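Local atomic coordinates of eukaryotic translation initiation factor 2A (Schizosaccharomyces pombe, PDB entry 3WJ9), a protein that probably directs methionyl-tRNAi to 40S ribosomal subunits in a codon-dependent manner, in the early steps of translating a small number of specific mRNAs. Residues 167-172 with 184-189; 180-185 with 218-223; 192-197 with 209-214. One frame throughout, in Å; residues are numbered along the deposited sequence.

Interaction 1: 167-172 with 184-189; sequences GISDFA and FIPEKK
Phe184 N donates to Asp170 O at 2.8 Å in a bent bond. The same residue also accepts, for Ser169 N reaches Phe184 O at 3.0 Å in a straighter one (153°). Ser169, with helix-like backbone angles (phi -96°, psi -47°), makes an extra step here. The result is an irregularity resembling a beta bulge, set where strands 170-173 and 180-185 of a beta-propeller blade come apart at the open end of their hairpin. Beyond it the contact is van der Waals packing. Pro186 has no N-H to extend the pairing; instead, its ring lies beside Ser169, whose CB is 3.3 Å from Pro186 CD and is small enough to leave the proline room. The carbonyl of Gly167 turns toward Ile185 and Pro186. Ile185 CG1 is anti to the carbonyl carbon of its own residue, which leaves CG2 beside that carbon; CG2 lies 3.1 Å from Gly167 O. Gly167 itself has a positive phi, which glycine adopts readily. The CB of Ile168 points away from 184-189, and its side chain packs on Leu142 of strand 138-143 and on Val183, a fitting role for a bulky apolar residue.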
loop_
_atom_site.group_PDB
_atom_site.type_symbol
_atom_site.label_atom_id
_atom_site.label_comp_id
_atom_site.label_asym_id
_atom_site.label_seq_id
_atom_site.Cartn_x
_atom_site.Cartn_y
_atom_site.Cartn_z
ATOM N N GLY A 167 11.200 -18.352 -15.080
ATOM C CA GLY A 167 11.172 -18.756 -13.690
ATOM C C GLY A 167 10.938 -17.592 -12.753
ATOM O O GLY A 167 11.524 -17.529 -11.679
ATOM N N ILE A 168 10.081 -16.667 -13.168
ATOM C CA ILE A 168 9.728 -15.518 -12.341
ATOM C C ILE A 168 8.792 -15.891 -11.200
ATOM O O ILE A 168 7.706 -16.421 -11.435
ATOM C CB ILE A 168 9.028 -14.415 -13.160
ATOM C CG1 ILE A 168 9.962 -13.848 -14.230
ATOM C CG2 ILE A 168 8.509 -13.322 -12.234
ATOM C CD1 ILE A 168 9.228 -13.184 -15.386
ATOM N N SER A 169 9.164 -15.550 -9.964
ATOM C CA SER A 169 8.268 -15.744 -8.811
ATOM C C SER A 169 7.433 -14.511 -8.401
ATOM O O SER A 169 6.227 -14.616 -8.188
ATOM C CB SER A 169 9.058 -16.255 -7.605
ATOM O OG SER A 169 8.308 -16.120 -6.411
ATOM N N ASP A 170 8.085 -13.354 -8.301
ATOM C CA ASP A 170 7.429 -12.060 -8.086
ATOM C C ASP A 170 8.089 -10.909 -8.850
ATOM O O ASP A 170 9.235 -11.011 -9.281
ATOM C CB ASP A 170 7.406 -11.717 -6.593
ATOM C CG ASP A 170 6.917 -12.863 -5.737
ATOM O OD1 ASP A 170 6.150 -13.702 -6.255
ATOM O OD2 ASP A 170 7.295 -12.925 -4.545
ATOM N N PHE A 171 7.350 -9.811 -9.000
ATOM C CA PHE A 171 7.817 -8.626 -9.722
ATOM C C PHE A 171 7.260 -7.340 -9.102
ATOM O O PHE A 171 6.375 -7.396 -8.252
ATOM C CB PHE A 171 7.405 -8.710 -11.192
ATOM C CG PHE A 171 5.969 -8.342 -11.430
ATOM C CD1 PHE A 171 4.953 -9.166 -10.984
ATOM C CD2 PHE A 171 5.634 -7.173 -12.093
ATOM C CE1 PHE A 171 3.629 -8.834 -11.190
ATOM C CE2 PHE A 171 4.311 -6.838 -12.304
ATOM C CZ PHE A 171 3.306 -7.670 -11.852
ATOM N N ALA A 172 7.772 -6.189 -9.536
ATOM C CA ALA A 172 7.271 -4.896 -9.067
ATOM C C ALA A 172 7.576 -3.777 -10.060
ATOM O O ALA A 172 8.721 -3.600 -10.473
ATOM C CB ALA A 172 7.858 -4.560 -7.701
ATOM N N PHE A 184 11.953 -10.774 -9.929
ATOM C CA PHE A 184 12.704 -11.686 -9.060
ATOM C C PHE A 184 12.525 -13.163 -9.430
ATOM O O PHE A 184 11.440 -13.590 -9.821
ATOM C CB PHE A 184 12.297 -11.468 -7.600
ATOM C CG PHE A 184 12.950 -12.419 -6.634
ATOM C CD1 PHE A 184 14.257 -12.222 -6.226
ATOM C CD2 PHE A 184 12.251 -13.499 -6.124
ATOM C CE1 PHE A 184 14.860 -13.088 -5.337
ATOM C CE2 PHE A 184 12.851 -14.369 -5.233
ATOM C CZ PHE A 184 14.155 -14.163 -4.839
ATOM N N ILE A 185 13.600 -13.936 -9.287
ATOM C CA ILE A 185 13.602 -15.364 -9.609
ATOM C C ILE A 185 13.983 -16.195 -8.384
ATOM O O ILE A 185 15.070 -16.028 -7.843
ATOM C CB ILE A 185 14.586 -15.684 -10.762
ATOM C CG1 ILE A 185 14.284 -14.822 -11.992
ATOM C CG2 ILE A 185 14.568 -17.170 -11.102
ATOM C CD1 ILE A 185 15.142 -13.576 -12.093
ATOM N N PRO A 186 13.092 -17.103 -7.951
ATOM C CA PRO A 186 13.320 -17.864 -6.718
ATOM C C PRO A 186 14.422 -18.908 -6.877
ATOM O O PRO A 186 14.710 -19.331 -7.995
ATOM C CB PRO A 186 11.966 -18.530 -6.470
ATOM C CG PRO A 186 11.408 -18.724 -7.831
ATOM C CD PRO A 186 11.871 -17.541 -8.647
ATOM N N GLU A 187 15.021 -19.313 -5.759
ATOM C CA GLU A 187 16.145 -20.247 -5.762
ATOM C C GLU A 187 15.763 -21.634 -6.265
ATOM O O GLU A 187 14.768 -22.211 -5.828
ATOM C CB GLU A 187 16.738 -20.364 -4.354
ATOM C CG GLU A 187 17.751 -21.490 -4.197
ATOM C CD GLU A 187 17.884 -21.967 -2.762
ATOM O OE1 GLU A 187 18.716 -21.407 -2.017
ATOM O OE2 GLU A 187 17.150 -22.901 -2.380
ATOM N N LYS A 188 16.566 -22.172 -7.176
ATOM C CA LYS A 188 16.382 -23.544 -7.635
ATOM C C LYS A 188 17.667 -24.349 -7.464
ATOM O O LYS A 188 18.631 -23.875 -6.867
ATOM C CB LYS A 188 15.924 -23.573 -9.095
ATOM C CG LYS A 188 16.986 -23.176 -10.106
ATOM C CD LYS A 188 16.517 -23.478 -11.521
ATOM C CE LYS A 188 17.519 -23.010 -12.561
ATOM N NZ LYS A 188 17.629 -23.981 -13.685
ATOM N N LYS A 189 17.671 -25.572 -7.984
ATOM C CA LYS A 189 18.831 -26.447 -7.876
ATOM C C LYS A 189 20.010 -25.927 -8.693
ATOM O O LYS A 189 19.859 -25.563 -9.859
ATOM C CB LYS A 189 18.466 -27.862 -8.326
ATOM C CG LYS A 189 19.595 -28.873 -8.211
ATOM C CD LYS A 189 19.135 -30.244 -8.682
ATOM C CE LYS A 189 20.288 -31.230 -8.765
ATOM N NZ LYS A 189 20.899 -31.491 -7.434
#

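Interaction 2: 180-185 with 218-223; sequences AVAVFI and VQFKWN
Phe184 and Val218 meet face-on. Followed outward, the phenylalanine first offers its CB, which lies 3.7 Å from Val218 CG1 and, on another flank, near CE2 of Phe220. CG is anti to the backbone N (chi1 176°), and from there the ring passes beneath the valine: CG touches Val218 CG1 at 3.5 Å, CD1 lies near both CB and CG2, and CE1 lies near the same two atoms. CE2 and the tip atom CZ each meet CB alone. Val218 CB stands over the ring centre, 3.6 Å from the centroid and 8° off the normal, a CH-pi contact, and the two side chains slide past each other in opposite directions. A beta-branched residue suits this place because its two methyls spread over the ring. An alanine at Phe184 would probably leave Val218 without the ring it rests on and open a gap between it and Ala193 and Val195, which also touch the ring.

Ala182 makes a second CH-pi contact, its CB 4.0 Å from the centroid of the Phe220 ring and displaced toward the rim. The same methyl sits at the edge of the Trp222 indole, 3.6 Å from NE1, and its small size suits the place between the two aromatics. The Phe220 ring turns its edge to Val183 O, with CZ the closest atom at 3.6 Å. Leu229 touches Ala182, Phe220 and Trp222 alike. No hydrogen bond joins the segments, and the axes of strands 180-185 and 220-222 come within 9.3 Å, nearly antiparallel at 167°. Such side-chain packing between the faces of consecutive four-stranded and three-stranded sheets is typical of neighbouring blades in a beta-propeller.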
loop_
_atom_site.group_PDB
_atom_site.type_symbol
_atom_site.label_atom_id
_atom_site.label_comp_id
_atom_site.label_asym_id
_atom_site.label_seq_id
_atom_site.Cartn_x
_atom_site.Cartn_y
_atom_site.Cartn_z
ATOM N N ALA A 180 9.386 1.591 -15.794
ATOM C CA ALA A 180 10.399 0.552 -15.651
ATOM C C ALA A 180 9.881 -0.595 -14.788
ATOM O O ALA A 180 8.879 -0.454 -14.090
ATOM C CB ALA A 180 11.674 1.128 -15.059
ATOM N N VAL A 181 10.565 -1.735 -14.846
ATOM C CA VAL A 181 10.136 -2.924 -14.115
ATOM C C VAL A 181 11.266 -3.492 -13.255
ATOM O O VAL A 181 12.444 -3.299 -13.559
ATOM C CB VAL A 181 9.636 -4.024 -15.079
ATOM C CG1 VAL A 181 8.767 -5.036 -14.342
ATOM C CG2 VAL A 181 8.866 -3.410 -16.232
ATOM N N ALA A 182 10.893 -4.176 -12.176
ATOM C CA ALA A 182 11.827 -4.923 -11.338
ATOM C C ALA A 182 11.252 -6.310 -11.064
ATOM O O ALA A 182 10.090 -6.433 -10.677
ATOM C CB ALA A 182 12.090 -4.189 -10.044
ATOM N N VAL A 183 12.059 -7.349 -11.275
ATOM C CA VAL A 183 11.572 -8.731 -11.238
ATOM C C VAL A 183 12.474 -9.629 -10.372
ATOM O O VAL A 183 13.624 -9.282 -10.107
ATOM C CB VAL A 183 11.471 -9.310 -12.674
ATOM C CG1 VAL A 183 10.609 -10.552 -12.701
ATOM C CG2 VAL A 183 10.900 -8.274 -13.635
ATOM N N PHE A 184 11.953 -10.774 -9.929
ATOM C CA PHE A 184 12.704 -11.686 -9.060
ATOM C C PHE A 184 12.525 -13.163 -9.430
ATOM O O PHE A 184 11.440 -13.590 -9.821
ATOM C CB PHE A 184 12.297 -11.468 -7.600
ATOM C CG PHE A 184 12.950 -12.419 -6.634
ATOM C CD1 PHE A 184 14.257 -12.222 -6.226
ATOM C CD2 PHE A 184 12.251 -13.499 -6.124
ATOM C CE1 PHE A 184 14.860 -13.088 -5.337
ATOM C CE2 PHE A 184 12.851 -14.369 -5.233
ATOM C CZ PHE A 184 14.155 -14.163 -4.839
ATOM N N ILE A 185 13.600 -13.936 -9.287
ATOM C CA ILE A 185 13.602 -15.364 -9.609
ATOM C C ILE A 185 13.983 -16.195 -8.384
ATOM O O ILE A 185 15.070 -16.028 -7.843
ATOM C CB ILE A 185 14.586 -15.684 -10.762
ATOM C CG1 ILE A 185 14.284 -14.822 -11.992
ATOM C CG2 ILE A 185 14.568 -17.170 -11.102
ATOM C CD1 ILE A 185 15.142 -13.576 -12.093
ATOM N N VAL A 218 11.553 -12.385 -1.565
ATOM C CA VAL A 218 12.101 -11.060 -1.826
ATOM C C VAL A 218 11.073 -9.985 -1.465
ATOM O O VAL A 218 9.902 -10.290 -1.238
ATOM C CB VAL A 218 12.522 -10.907 -3.306
ATOM C CG1 VAL A 218 11.331 -10.508 -4.162
ATOM C CG2 VAL A 218 13.652 -9.899 -3.448
ATOM N N GLN A 219 11.517 -8.733 -1.399
ATOM C CA GLN A 219 10.614 -7.608 -1.180
ATOM C C GLN A 219 11.145 -6.360 -1.881
ATOM O O GLN A 219 12.268 -5.926 -1.627
ATOM C CB GLN A 219 10.428 -7.347 0.316
ATOM C CG GLN A 219 9.307 -6.380 0.649
ATOM C CD GLN A 219 8.851 -6.498 2.090
ATOM O OE1 GLN A 219 9.314 -7.366 2.828
ATOM N NE2 GLN A 219 7.934 -5.627 2.497
ATOM N N PHE A 220 10.335 -5.790 -2.769
ATOM C CA PHE A 220 10.734 -4.610 -3.529
ATOM C C PHE A 220 10.164 -3.330 -2.934
ATOM O O PHE A 220 9.057 -3.325 -2.398
ATOM C CB PHE A 220 10.296 -4.740 -4.989
ATOM C CG PHE A 220 11.225 -5.566 -5.829
ATOM C CD1 PHE A 220 12.522 -5.146 -6.065
ATOM C CD2 PHE A 220 10.801 -6.758 -6.389
ATOM C CE1 PHE A 220 13.380 -5.899 -6.837
ATOM C CE2 PHE A 220 11.655 -7.516 -7.164
ATOM C CZ PHE A 220 12.946 -7.087 -7.389
ATOM N N LYS A 221 10.922 -2.243 -3.040
ATOM C CA LYS A 221 10.482 -0.959 -2.506
ATOM C C LYS A 221 10.998 0.219 -3.327
ATOM O O LYS A 221 11.975 0.865 -2.950
ATOM C CB LYS A 221 10.927 -0.809 -1.050
ATOM C CG LYS A 221 9.824 -0.376 -0.102
ATOM C CD LYS A 221 9.386 -1.524 0.792
ATOM C CE LYS A 221 8.204 -1.134 1.659
ATOM N NZ LYS A 221 7.815 -2.230 2.586
ATOM N N TRP A 222 10.336 0.493 -4.448
ATOM C CA TRP A 222 10.644 1.675 -5.249
ATOM C C TRP A 222 10.306 2.943 -4.464
ATOM O O TRP A 222 9.536 2.898 -3.504
ATOM C CB TRP A 222 9.872 1.659 -6.575
ATOM C CG TRP A 222 10.475 0.806 -7.658
ATOM C CD1 TRP A 222 10.131 -0.475 -7.982
ATOM C CD2 TRP A 222 11.513 1.183 -8.572
ATOM N NE1 TRP A 222 10.894 -0.921 -9.034
ATOM C CE2 TRP A 222 11.753 0.079 -9.414
ATOM C CE3 TRP A 222 12.266 2.345 -8.760
ATOM C CZ2 TRP A 222 12.711 0.101 -10.422
ATOM C CZ3 TRP A 222 13.221 2.363 -9.757
ATOM C CH2 TRP A 222 13.433 1.251 -10.578
ATOM N N ASN A 223 10.887 4.070 -4.866
ATOM C CA ASN A 223 10.506 5.358 -4.296
ATOM C C ASN A 223 9.634 6.133 -5.279
ATOM O O ASN A 223 9.525 5.746 -6.443
ATOM C CB ASN A 223 11.744 6.173 -3.902
ATOM C CG ASN A 223 12.787 6.238 -5.003
ATOM O OD1 ASN A 223 13.006 5.269 -5.726
ATOM N ND2 ASN A 223 13.439 7.388 -5.133
#

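Interaction 3: 192-197 with 209-214; sequences PASVRT and QKTFFK
Val195 and Lys210 form the regular centre of the backbone pairing: Val195 N donates to Lys210 O at 2.8 Å, and Lys210 N returns the bond to Val195 O at 3.1 Å. Phe212 N likewise donates to Ala193 O, though its modelled length is too short to be trusted. Side-chain hydroxyls add to this ladder. Thr211 OG1 is anti to the backbone N (chi1 -158°) and reaches Ala193 O at 2.6 Å from above the carbonyl plane, 45° out of it. Ser194 OG donates to Lys210 O, again at a doubtful length.

Apolar contacts add to the pairing. Val195 CG2 meets Phe212 CE1 at 3.6 Å, their side chains crossing obliquely on the face they share with Ala193, and Phe212 also meets the ring of Tyr244 in the next blade. Pro192 CG lies 3.4 Å from Phe213 CE1, the two rings side by side.

Flat polar groups pair beside Ser194 and Thr211. Arg196, bent at chi2 and chi3, sets its guanidinium nearly parallel to the amide of Gln209 (17°), whose NE2 lies 3.4 Å above the guanidinium plane; both are donors, so no hydrogen bond joins them. In this propeller-blade hairpin Ala193, Val195 and Phe212 are buried on one face, which Lys210 shares while its end leads away. Ser194, Arg196, Gln209 and Thr211 make the other face polar, and there hydroxyl bonds to backbone carbonyls supplement the ladder.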
loop_
_atom_site.group_PDB
_atom_site.type_symbol
_atom_site.label_atom_id
_atom_site.label_comp_id
_atom_site.label_asym_id
_atom_site.label_seq_id
_atom_site.Cartn_x
_atom_site.Cartn_y
_atom_site.Cartn_z
ATOM N N PRO A 192 21.310 -19.834 -7.495
ATOM C CA PRO A 192 20.784 -18.956 -6.454
ATOM C C PRO A 192 19.636 -18.111 -6.990
ATOM O O PRO A 192 19.341 -18.175 -8.184
ATOM C CB PRO A 192 21.992 -18.086 -6.085
ATOM C CG PRO A 192 23.059 -18.378 -7.132
ATOM C CD PRO A 192 22.441 -19.212 -8.199
ATOM N N ALA A 193 18.990 -17.340 -6.124
ATOM C CA ALA A 193 17.926 -16.453 -6.567
ATOM C C ALA A 193 18.515 -15.268 -7.318
ATOM O O ALA A 193 19.706 -14.987 -7.205
ATOM C CB ALA A 193 17.100 -15.983 -5.392
ATOM N N SER A 194 17.680 -14.573 -8.083
ATOM C CA SER A 194 18.152 -13.442 -8.872
ATOM C C SER A 194 17.145 -12.295 -8.923
ATOM O O SER A 194 15.936 -12.506 -8.835
ATOM C CB SER A 194 18.491 -13.895 -10.293
ATOM O OG SER A 194 18.973 -12.811 -11.068
ATOM N N VAL A 195 17.668 -11.080 -9.068
ATOM C CA VAL A 195 16.859 -9.874 -9.196
ATOM C C VAL A 195 17.243 -9.137 -10.478
ATOM O O VAL A 195 18.422 -9.044 -10.816
ATOM C CB VAL A 195 17.037 -8.940 -7.976
ATOM C CG1 VAL A 195 16.371 -7.591 -8.212
ATOM C CG2 VAL A 195 16.488 -9.595 -6.719
ATOM N N ARG A 196 16.246 -8.614 -11.186
ATOM C CA ARG A 196 16.463 -8.006 -12.495
ATOM C C ARG A 196 15.651 -6.724 -12.701
ATOM O O ARG A 196 14.509 -6.624 -12.258
ATOM C CB ARG A 196 16.119 -9.016 -13.594
ATOM C CG ARG A 196 17.093 -8.994 -14.741
ATOM C CD ARG A 196 18.272 -9.870 -14.434
ATOM N NE ARG A 196 17.938 -11.285 -14.430
ATOM C CZ ARG A 196 17.853 -12.017 -15.532
ATOM N NH1 ARG A 196 18.106 -11.463 -16.710
ATOM N NH2 ARG A 196 17.540 -13.301 -15.458
ATOM N N THR A 197 16.240 -5.739 -13.374
ATOM C CA THR A 197 15.487 -4.540 -13.745
ATOM C C THR A 197 15.513 -4.323 -15.255
ATOM O O THR A 197 16.513 -4.601 -15.918
ATOM C CB THR A 197 16.025 -3.271 -13.054
ATOM O OG1 THR A 197 17.325 -2.958 -13.566
ATOM C CG2 THR A 197 16.110 -3.472 -11.544
ATOM N N GLN A 209 21.453 -7.034 -13.613
ATOM C CA GLN A 209 21.294 -8.484 -13.584
ATOM C C GLN A 209 22.114 -9.060 -12.442
ATOM O O GLN A 209 23.312 -9.310 -12.565
ATOM C CB GLN A 209 21.662 -9.110 -14.940
ATOM C CG GLN A 209 22.010 -10.606 -14.907
ATOM C CD GLN A 209 21.996 -11.242 -16.286
ATOM O OE1 GLN A 209 22.521 -10.680 -17.248
ATOM N NE2 GLN A 209 21.359 -12.407 -16.394
ATOM N N LYS A 210 21.450 -9.218 -11.301
ATOM C CA LYS A 210 22.113 -9.595 -10.058
ATOM C C LYS A 210 21.555 -10.923 -9.541
ATOM O O LYS A 210 20.405 -11.268 -9.810
ATOM C CB LYS A 210 21.935 -8.495 -9.001
ATOM C CG LYS A 210 22.421 -7.082 -9.398
ATOM C CD LYS A 210 23.515 -7.047 -10.458
ATOM C CE LYS A 210 24.095 -5.663 -10.641
ATOM N NZ LYS A 210 24.648 -5.503 -12.019
ATOM N N THR A 211 22.370 -11.672 -8.807
ATOM C CA THR A 211 21.911 -12.937 -8.242
ATOM C C THR A 211 22.151 -12.980 -6.731
ATOM O O THR A 211 23.048 -12.311 -6.212
ATOM C CB THR A 211 22.589 -14.146 -8.936
ATOM O OG1 THR A 211 21.794 -15.323 -8.749
ATOM C CG2 THR A 211 23.979 -14.382 -8.402
ATOM N N PHE A 212 21.320 -13.747 -6.026
ATOM C CA PHE A 212 21.344 -13.783 -4.565
ATOM C C PHE A 212 21.129 -15.192 -4.015
ATOM O O PHE A 212 20.399 -15.990 -4.593
ATOM C CB PHE A 212 20.284 -12.838 -3.994
ATOM C CG PHE A 212 20.463 -11.403 -4.407
ATOM C CD1 PHE A 212 19.870 -10.921 -5.562
ATOM C CD2 PHE A 212 21.226 -10.535 -3.641
ATOM C CE1 PHE A 212 20.034 -9.605 -5.948
ATOM C CE2 PHE A 212 21.392 -9.215 -4.022
ATOM C CZ PHE A 212 20.795 -8.750 -5.177
ATOM N N PHE A 213 21.738 -15.470 -2.867
ATOM C CA PHE A 213 21.825 -16.825 -2.327
ATOM C C PHE A 213 20.999 -17.002 -1.071
ATOM O O PHE A 213 20.717 -16.035 -0.361
ATOM C CB PHE A 213 23.277 -17.181 -2.022
ATOM C CG PHE A 213 24.216 -16.794 -3.100
ATOM C CD1 PHE A 213 24.676 -17.741 -3.989
ATOM C CD2 PHE A 213 24.636 -15.480 -3.240
ATOM C CE1 PHE A 213 25.529 -17.387 -4.986
ATOM C CE2 PHE A 213 25.484 -15.131 -4.239
ATOM C CZ PHE A 213 25.924 -16.086 -5.110
ATOM N N LYS A 214 20.626 -18.251 -0.803
ATOM C CA LYS A 214 19.764 -18.583 0.321
ATOM C C LYS A 214 18.522 -17.705 0.286
ATOM O O LYS A 214 18.048 -17.243 1.321
ATOM C CB LYS A 214 20.510 -18.415 1.646
ATOM C CG LYS A 214 21.615 -19.433 1.866
ATOM C CD LYS A 214 22.547 -19.003 2.983
ATOM C CE LYS A 214 21.804 -18.868 4.301
ATOM N NZ LYS A 214 22.718 -18.439 5.393
#

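From 167-172 the chain passes through strand 170-173, turns, and returns along 180-185, where interaction 1 closes the first hairpin of the blade. Strand 193-199 follows beside 180-185, and interaction 3 closes the second hairpin with strand 206-212, so these two contacts stand in series. Interaction 2 starts from the strand that completes interaction 1, overlapping it at Phe184 and Ile185, and closes at 218-223; interaction 3 is nested within its loop. Backbone bonds between 180-185 and 193-199 join both hairpins into one sheet. Interactions 1 and 3 thus build a single four-stranded blade, whereas interaction 2 fastens that blade to its successor.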